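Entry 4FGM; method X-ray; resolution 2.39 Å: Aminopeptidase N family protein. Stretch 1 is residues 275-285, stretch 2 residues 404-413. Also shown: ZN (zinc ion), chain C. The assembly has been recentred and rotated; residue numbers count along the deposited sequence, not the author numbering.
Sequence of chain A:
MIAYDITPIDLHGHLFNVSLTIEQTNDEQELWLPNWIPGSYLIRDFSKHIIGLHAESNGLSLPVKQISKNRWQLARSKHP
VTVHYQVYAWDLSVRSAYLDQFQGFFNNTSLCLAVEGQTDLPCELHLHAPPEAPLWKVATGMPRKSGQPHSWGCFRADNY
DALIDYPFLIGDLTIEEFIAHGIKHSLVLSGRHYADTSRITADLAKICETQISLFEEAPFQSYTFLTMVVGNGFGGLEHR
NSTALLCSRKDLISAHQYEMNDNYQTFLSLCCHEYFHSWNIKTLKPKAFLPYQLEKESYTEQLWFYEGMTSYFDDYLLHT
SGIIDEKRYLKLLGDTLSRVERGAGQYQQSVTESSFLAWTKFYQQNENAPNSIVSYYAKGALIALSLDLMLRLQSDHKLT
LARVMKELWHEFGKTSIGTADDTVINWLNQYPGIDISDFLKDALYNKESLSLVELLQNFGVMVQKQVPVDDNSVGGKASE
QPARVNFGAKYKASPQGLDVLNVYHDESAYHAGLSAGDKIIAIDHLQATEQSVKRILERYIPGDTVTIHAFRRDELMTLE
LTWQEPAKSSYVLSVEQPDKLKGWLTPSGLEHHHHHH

Stretch 1 (275-285) YFHSWNIKTLK
Stretch 2 404-413: VMKELWHEFG

The contact between residues 275-285 and 404-413 of this aminopeptidase N family protein is a small, largely apolar packing of a loop against a helix, organised around one indole, that of Trp409, which offers a face to Trp279 and its edge NE1 to Thr283. It buries 440 Å² in total, and its touching residues lie at least 124 positions apart in sequence.

Stretch 1 enters as a helix, with phi/psi near -60/-40 through Phe276, and continues as a loop. Asn280 (-91/101) and Ile281 (107/-27) turn the chain, while Leu284 N to Trp279 O (2.9 Å) and Ile281 N to Leu284 O (2.6 Å) tie the turn together. Stretch 2 is helical, with i to i+4 hydrogen bonds such as Trp409 N to Met405 O (2.8 Å), and widens into a pi-type turn at 409-413.

Trp409 (chi1 t, chi2 74°) begins sideways, but its ring end approaches the loop. Its NE1 donates to Thr283 OG1 at 2.8 Å and 168°, a nearly straight bond in the plane of the ring. Thr283, with chi1 at 41° (p), points toward the helix. The indole face receives the edge of Trp279 (chi1 m, chi2 -93°): the five-membered rings have centroids 4.6 Å apart and planes at 76°, and Trp279 CD1 comes within 3.4 Å of Trp409 CE2. This is the classic edge-to-face arrangement, and it leaves the in-plane NE1 free to serve Thr283.

Leu284 (chi1 t, chi2 -133°) fills the space beside the indole, its CB 3.8 Å from Trp409 CD1 and its CD2 3.8 Å from Phe412 CB. The backbones are closest here, with Leu284 CA 3.5 Å from Gly413 CA. Such proximity illustrates how glycine admits close backbone packing: an ideal CB on Gly413 would lie 2.9 Å from Leu284 CB and 2.6 Å from Trp409 CD1, clashing with both. A water extends this junction, donating to Thr283 O (2.9 Å) and Phe412 O (2.6 Å) and accepting from Lys285 N (3.2 Å).

One helical turn before Trp409, selenomethionine Met405 points toward the loop with all three chi angles m. Its CE lies 4.0 Å from Phe276 CZ, at the edge of that ring, and 3.6 Å from Asn280 ND2. Phe276 (chi1 t, chi2 78°) reaches it from a sideways start. Nearby but outside the contact, His277 donates from ND1 to Asn280 O (2.8 Å), while its NE2 binds zinc ion ZN at 2.0 Å.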

ATOM      1  N   TYR A 275      -2.113   3.254  -9.598  1.00 42.03           N
ATOM      2  CA  TYR A 275      -2.834   3.549 -10.835  1.00 39.38           C
ATOM      3  C   TYR A 275      -3.859   2.448 -11.114  1.00 42.16           C
ATOM      4  O   TYR A 275      -5.024   2.726 -11.405  1.00 42.05           O
ATOM      5  CB  TYR A 275      -1.848   3.648 -12.002  1.00 44.94           C
ATOM      6  CG  TYR A 275      -2.384   4.353 -13.234  1.00 46.05           C
ATOM      7  CD1 TYR A 275      -2.621   5.730 -13.225  1.00 38.95           C
ATOM      8  CD2 TYR A 275      -2.613   3.650 -14.424  1.00 45.65           C
ATOM      9  CE1 TYR A 275      -3.062   6.387 -14.365  1.00 38.38           C
ATOM     10  CE2 TYR A 275      -3.056   4.301 -15.572  1.00 40.11           C
ATOM     11  CZ  TYR A 275      -3.275   5.666 -15.538  1.00 39.28           C
ATOM     12  OH  TYR A 275      -3.674   6.321 -16.675  1.00 36.97           O
ATOM     13  N   PHE A 276      -3.421   1.198 -11.015  1.00 38.52           N
ATOM     14  CA  PHE A 276      -4.296   0.054 -11.250  1.00 42.88           C
ATOM     15  C   PHE A 276      -5.503   0.120 -10.317  1.00 45.53           C
ATOM     16  O   PHE A 276      -6.634  -0.225 -10.696  1.00 45.46           O
ATOM     17  CB  PHE A 276      -3.543  -1.248 -10.979  1.00 43.71           C
ATOM     18  CG  PHE A 276      -4.242  -2.475 -11.495  1.00 45.32           C
ATOM     19  CD1 PHE A 276      -4.185  -2.802 -12.849  1.00 42.39           C
ATOM     20  CD2 PHE A 276      -4.980  -3.287 -10.642  1.00 45.87           C
ATOM     21  CE1 PHE A 276      -4.848  -3.921 -13.345  1.00 45.51           C
ATOM     22  CE2 PHE A 276      -5.651  -4.417 -11.128  1.00 49.18           C
ATOM     23  CZ  PHE A 276      -5.586  -4.731 -12.486  1.00 47.40           C
ATOM     24  N   HIS A 277      -5.247   0.573  -9.092  1.00 36.64           N
ATOM     25  CA  HIS A 277      -6.291   0.704  -8.074  1.00 38.76           C
ATOM     26  C   HIS A 277      -7.408   1.644  -8.556  1.00 43.91           C
ATOM     27  O   HIS A 277      -8.538   1.593  -8.037  1.00 36.52           O
ATOM     28  CB  HIS A 277      -5.710   1.232  -6.753  1.00 40.31           C
ATOM     29  CG  HIS A 277      -5.285   0.154  -5.802  1.00 49.66           C
ATOM     30  ND1 HIS A 277      -6.051  -0.967  -5.543  1.00 53.22           N
ATOM     31  CD2 HIS A 277      -4.203   0.058  -4.998  1.00 50.55           C
ATOM     32  CE1 HIS A 277      -5.461  -1.700  -4.619  1.00 48.38           C
ATOM     33  NE2 HIS A 277      -4.338  -1.098  -4.271  1.00 53.75           N
ATOM     34  N   SER A 278      -7.096   2.514  -9.524  1.00 42.44           N
ATOM     35  CA  SER A 278      -8.111   3.435 -10.050  1.00 46.29           C
ATOM     36  C   SER A 278      -9.305   2.616 -10.526  1.00 47.06           C
ATOM     37  O   SER A 278     -10.473   3.037 -10.401  1.00 39.90           O
ATOM     38  CB  SER A 278      -7.564   4.225 -11.232  1.00 45.26           C
ATOM     39  OG  SER A 278      -6.707   5.249 -10.768  1.00 50.56           O
ATOM     40  N   TRP A 279      -9.011   1.463 -11.119  1.00 45.20           N
ATOM     41  CA  TRP A 279     -10.078   0.604 -11.605  1.00 47.07           C
ATOM     42  C   TRP A 279     -10.408  -0.380 -10.496  1.00 50.83           C
ATOM     43  O   TRP A 279     -11.576  -0.567 -10.121  1.00 50.86           O
ATOM     44  CB  TRP A 279      -9.617  -0.184 -12.823  1.00 46.03           C
ATOM     45  CG  TRP A 279      -9.481   0.630 -14.051  1.00 50.46           C
ATOM     46  CD1 TRP A 279     -10.431   0.824 -15.024  1.00 50.14           C
ATOM     47  CD2 TRP A 279      -8.321   1.346 -14.471  1.00 49.13           C
ATOM     48  NE1 TRP A 279      -9.921   1.614 -16.036  1.00 47.70           N
ATOM     49  CE2 TRP A 279      -8.628   1.945 -15.724  1.00 45.46           C
ATOM     50  CE3 TRP A 279      -7.045   1.535 -13.917  1.00 48.13           C
ATOM     51  CZ2 TRP A 279      -7.709   2.719 -16.425  1.00 38.82           C
ATOM     52  CZ3 TRP A 279      -6.124   2.303 -14.612  1.00 43.64           C
ATOM     53  CH2 TRP A 279      -6.459   2.886 -15.861  1.00 40.86           C
ATOM     54  N   ASN A 280      -9.368  -0.999  -9.962  1.00 50.95           N
ATOM     55  CA  ASN A 280      -9.552  -1.990  -8.920  1.00 52.28           C
ATOM     56  C   ASN A 280      -9.514  -1.403  -7.519  1.00 53.64           C
ATOM     57  O   ASN A 280      -8.427  -1.038  -7.036  1.00 61.44           O
ATOM     58  CB  ASN A 280      -8.461  -3.040  -9.110  1.00 55.48           C
ATOM     59  CG  ASN A 280      -8.798  -4.394  -8.506  1.00 56.49           C
ATOM     60  OD1 ASN A 280      -9.945  -4.673  -8.172  1.00 55.73           O
ATOM     61  ND2 ASN A 280      -7.777  -5.262  -8.394  1.00 54.60           N
ATOM     62  N   ILE A 281     -10.706  -1.219  -6.946  1.00 54.25           N
ATOM     63  CA  ILE A 281     -10.957  -0.641  -5.625  1.00 47.74           C
ATOM     64  C   ILE A 281     -11.540   0.748  -5.560  1.00 50.02           C
ATOM     65  O   ILE A 281     -12.178   1.095  -4.553  1.00 52.13           O
ATOM     66  CB  ILE A 281      -9.719  -0.687  -4.686  1.00 48.72           C
ATOM     67  CG1 ILE A 281     -10.194  -0.721  -3.226  1.00 43.41           C
ATOM     68  CG2 ILE A 281      -8.937   0.609  -4.789  1.00 44.87           C
ATOM     69  CD1 ILE A 281     -11.148  -1.848  -2.938  1.00 49.92           C
ATOM     70  N   LYS A 282     -11.282   1.551  -6.583  1.00 48.85           N
ATOM     71  CA  LYS A 282     -11.828   2.893  -6.565  1.00 49.57           C
ATOM     72  C   LYS A 282     -13.174   2.890  -7.277  1.00 46.78           C
ATOM     73  O   LYS A 282     -14.092   3.602  -6.847  1.00 47.48           O
ATOM     74  CB  LYS A 282     -10.897   3.900  -7.244  1.00 44.15           C
ATOM     75  CG  LYS A 282      -9.753   4.370  -6.339  1.00 44.50           C
ATOM     76  CD  LYS A 282     -10.114   4.217  -4.862  1.00 48.86           C
ATOM     77  CE  LYS A 282     -10.785   5.458  -4.358  1.00 45.16           C
ATOM     78  NZ  LYS A 282     -11.610   5.112  -3.180  1.00 49.25           N
ATOM     79  N   THR A 283     -13.299   2.115  -8.362  1.00 43.89           N
ATOM     80  CA  THR A 283     -14.565   2.045  -9.091  1.00 45.40           C
ATOM     81  C   THR A 283     -15.145   0.644  -8.936  1.00 53.48           C
ATOM     82  O   THR A 283     -16.305   0.488  -8.552  1.00 58.74           O
ATOM     83  CB  THR A 283     -14.390   2.408 -10.576  1.00 45.25           C
ATOM     84  OG1 THR A 283     -13.187   1.817 -11.086  1.00 48.33           O
ATOM     85  CG2 THR A 283     -14.331   3.922 -10.734  1.00 38.02           C
ATOM     86  N   LEU A 284     -14.343  -0.374  -9.239  1.00 50.80           N
ATOM     87  CA  LEU A 284     -14.767  -1.760  -9.056  1.00 48.04           C
ATOM     88  C   LEU A 284     -14.418  -1.962  -7.579  1.00 47.09           C
ATOM     89  O   LEU A 284     -13.268  -1.770  -7.192  1.00 45.72           O
ATOM     90  CB  LEU A 284     -13.923  -2.707  -9.922  1.00 47.99           C
ATOM     91  CG  LEU A 284     -14.409  -4.127 -10.262  1.00 51.45           C
ATOM     92  CD1 LEU A 284     -13.273  -5.101 -10.020  1.00 46.69           C
ATOM     93  CD2 LEU A 284     -15.628  -4.516  -9.440  1.00 53.37           C
ATOM     94  N   LYS A 285     -15.393  -2.318  -6.751  1.00 44.87           N
ATOM     95  CA  LYS A 285     -15.125  -2.500  -5.328  1.00 38.49           C
ATOM     96  C   LYS A 285     -16.195  -3.365  -4.675  1.00 43.27           C
ATOM     97  O   LYS A 285     -17.237  -3.616  -5.276  1.00 50.96           O
ATOM     98  CB  LYS A 285     -15.075  -1.134  -4.633  1.00 40.03           C
ATOM     99  CG  LYS A 285     -16.439  -0.491  -4.412  1.00 44.43           C
ATOM    100  CD  LYS A 285     -16.323   0.930  -3.856  1.00 47.68           C
ATOM    101  CE  LYS A 285     -15.884   1.909  -4.942  1.00 53.09           C
ATOM    102  NZ  LYS A 285     -15.856   3.332  -4.471  1.00 51.84           N
ATOM    103  N   VAL A 404      -9.937 -10.896 -17.963  1.00 50.70           N
ATOM    104  CA  VAL A 404     -10.960 -11.079 -16.947  1.00 54.07           C
ATOM    105  C   VAL A 404     -11.151  -9.800 -16.130  1.00 56.35           C
ATOM    106  O   VAL A 404     -12.285  -9.441 -15.783  1.00 53.21           O
ATOM    107  CB  VAL A 404     -10.597 -12.255 -16.004  1.00 50.71           C
ATOM    108  CG1 VAL A 404     -11.550 -12.299 -14.814  1.00 45.73           C
ATOM    109  CG2 VAL A 404     -10.657 -13.574 -16.778  1.00 50.11           C
HETATM  110  N   MSE A 405     -10.051  -9.109 -15.825  1.00 53.52           N
HETATM  111  CA  MSE A 405     -10.129  -7.868 -15.049  1.00 50.44           C
HETATM  112  C   MSE A 405     -10.911  -6.818 -15.835  1.00 48.95           C
HETATM  113  O   MSE A 405     -11.780  -6.138 -15.287  1.00 51.55           O
HETATM  114  CB  MSE A 405      -8.726  -7.328 -14.724  1.00 48.85           C
HETATM  115  CG  MSE A 405      -7.873  -8.233 -13.838  1.00 51.35           C
HETATM  116 SE   MSE A 405      -8.689  -8.634 -12.121  1.00 68.93          SE
HETATM  117  CE  MSE A 405      -8.834  -6.817 -11.453  1.00 43.35           C
ATOM    118  N   LYS A 406     -10.593  -6.696 -17.123  1.00 46.44           N
ATOM    119  CA  LYS A 406     -11.273  -5.740 -17.998  1.00 53.13           C
ATOM    120  C   LYS A 406     -12.782  -5.958 -17.925  1.00 58.91           C
ATOM    121  O   LYS A 406     -13.550  -5.041 -17.617  1.00 58.18           O
ATOM    122  CB  LYS A 406     -10.820  -5.924 -19.451  1.00 51.92           C
ATOM    123  CG  LYS A 406     -11.539  -5.005 -20.438  1.00 53.19           C
ATOM    124  CD  LYS A 406     -11.534  -5.566 -21.854  1.00 60.46           C
ATOM    125  CE  LYS A 406     -12.832  -6.308 -22.169  1.00 75.72           C
ATOM    126  NZ  LYS A 406     -13.999  -5.387 -22.363  1.00 82.58           N
ATOM    127  N   GLU A 407     -13.192  -7.188 -18.215  1.00 56.89           N
ATOM    128  CA  GLU A 407     -14.599  -7.553 -18.203  1.00 57.42           C
ATOM    129  C   GLU A 407     -15.247  -7.360 -16.839  1.00 53.97           C
ATOM    130  O   GLU A 407     -16.342  -6.799 -16.747  1.00 50.39           O
ATOM    131  CB  GLU A 407     -14.758  -8.995 -18.687  1.00 61.93           C
ATOM    132  CG  GLU A 407     -14.431  -9.153 -20.170  1.00 72.59           C
ATOM    133  CD  GLU A 407     -14.441 -10.596 -20.631  1.00 84.37           C
ATOM    134  OE1 GLU A 407     -15.199 -11.399 -20.049  1.00 89.75           O
ATOM    135  OE2 GLU A 407     -13.703 -10.927 -21.588  1.00 87.31           O
ATOM    136  N   LEU A 408     -14.583  -7.806 -15.775  1.00 51.07           N
ATOM    137  CA  LEU A 408     -15.154  -7.631 -14.444  1.00 50.96           C
ATOM    138  C   LEU A 408     -15.332  -6.149 -14.157  1.00 53.69           C
ATOM    139  O   LEU A 408     -16.289  -5.750 -13.497  1.00 54.24           O
ATOM    140  CB  LEU A 408     -14.265  -8.263 -13.371  1.00 53.41           C
ATOM    141  CG  LEU A 408     -14.366  -9.784 -13.220  1.00 50.74           C
ATOM    142  CD1 LEU A 408     -13.312 -10.277 -12.238  1.00 46.78           C
ATOM    143  CD2 LEU A 408     -15.756 -10.156 -12.738  1.00 48.09           C
ATOM    144  N   TRP A 409     -14.419  -5.326 -14.666  1.00 57.25           N
ATOM    145  CA  TRP A 409     -14.520  -3.894 -14.432  1.00 53.37           C
ATOM    146  C   TRP A 409     -15.718  -3.278 -15.151  1.00 51.04           C
ATOM    147  O   TRP A 409     -16.434  -2.457 -14.577  1.00 46.32           O
ATOM    148  CB  TRP A 409     -13.251  -3.156 -14.869  1.00 55.31           C
ATOM    149  CG  TRP A 409     -13.347  -1.697 -14.540  1.00 54.57           C
ATOM    150  CD1 TRP A 409     -13.248  -1.126 -13.300  1.00 54.68           C
ATOM    151  CD2 TRP A 409     -13.700  -0.640 -15.437  1.00 55.19           C
ATOM    152  NE1 TRP A 409     -13.527   0.214 -13.369  1.00 53.57           N
ATOM    153  CE2 TRP A 409     -13.813   0.541 -14.669  1.00 52.57           C
ATOM    154  CE3 TRP A 409     -13.946  -0.578 -16.817  1.00 51.89           C
ATOM    155  CZ2 TRP A 409     -14.153   1.774 -15.235  1.00 58.91           C
ATOM    156  CZ3 TRP A 409     -14.286   0.647 -17.378  1.00 53.63           C
ATOM    157  CH2 TRP A 409     -14.391   1.806 -16.585  1.00 56.50           C
ATOM    158  N   HIS A 410     -15.931  -3.658 -16.407  1.00 47.86           N
ATOM    159  CA  HIS A 410     -17.061  -3.117 -17.163  1.00 56.53           C
ATOM    160  C   HIS A 410     -18.400  -3.584 -16.601  1.00 53.93           C
ATOM    161  O   HIS A 410     -19.390  -2.854 -16.636  1.00 51.38           O
ATOM    162  CB  HIS A 410     -16.954  -3.515 -18.632  1.00 51.62           C
ATOM    163  CG  HIS A 410     -15.958  -2.706 -19.403  1.00 52.84           C
ATOM    164  ND1 HIS A 410     -16.185  -1.395 -19.761  1.00 47.91           N
ATOM    165  CD2 HIS A 410     -14.727  -3.018 -19.873  1.00 51.34           C
ATOM    166  CE1 HIS A 410     -15.138  -0.933 -20.421  1.00 50.39           C
ATOM    167  NE2 HIS A 410     -14.239  -1.897 -20.501  1.00 51.55           N
ATOM    168  N   GLU A 411     -18.423  -4.799 -16.064  1.00 52.59           N
ATOM    169  CA  GLU A 411     -19.648  -5.347 -15.505  1.00 56.73           C
ATOM    170  C   GLU A 411     -20.012  -4.803 -14.133  1.00 58.77           C
ATOM    171  O   GLU A 411     -21.121  -4.315 -13.924  1.00 61.17           O
ATOM    172  CB  GLU A 411     -19.558  -6.870 -15.408  1.00 61.82           C
ATOM    173  CG  GLU A 411     -19.896  -7.609 -16.683  1.00 69.30           C
ATOM    174  CD  GLU A 411     -20.109  -9.094 -16.446  1.00 74.50           C
ATOM    175  OE1 GLU A 411     -20.872  -9.450 -15.518  1.00 66.13           O
ATOM    176  OE2 GLU A 411     -19.518  -9.903 -17.192  1.00 81.75           O
ATOM    177  N   PHE A 412     -19.073  -4.882 -13.200  1.00 53.04           N
ATOM    178  CA  PHE A 412     -19.340  -4.455 -11.836  1.00 50.39           C
ATOM    179  C   PHE A 412     -18.681  -3.160 -11.397  1.00 52.25           C
ATOM    180  O   PHE A 412     -19.101  -2.564 -10.405  1.00 49.65           O
ATOM    181  CB  PHE A 412     -18.940  -5.583 -10.886  1.00 55.75           C
ATOM    182  CG  PHE A 412     -19.557  -6.907 -11.233  1.00 62.26           C
ATOM    183  CD1 PHE A 412     -20.907  -7.147 -10.980  1.00 67.83           C
ATOM    184  CD2 PHE A 412     -18.800  -7.904 -11.843  1.00 61.56           C
ATOM    185  CE1 PHE A 412     -21.492  -8.359 -11.323  1.00 65.83           C
ATOM    186  CE2 PHE A 412     -19.380  -9.126 -12.193  1.00 62.47           C
ATOM    187  CZ  PHE A 412     -20.729  -9.351 -11.933  1.00 63.53           C
ATOM    188  N   GLY A 413     -17.657  -2.727 -12.128  1.00 50.91           N
ATOM    189  CA  GLY A 413     -16.960  -1.505 -11.766  1.00 51.90           C
ATOM    190  C   GLY A 413     -17.525  -0.248 -12.395  1.00 53.57           C
ATOM    191  O   GLY A 413     -18.015   0.640 -11.700  1.00 50.33           O
TER
HETATM  192 ZN    ZN C 602      -3.076  -1.691  -2.840  1.00 53.85          ZN
HETATM  193  O   HOH W   1     -18.150  -1.710  -8.193  1.00 50.75           O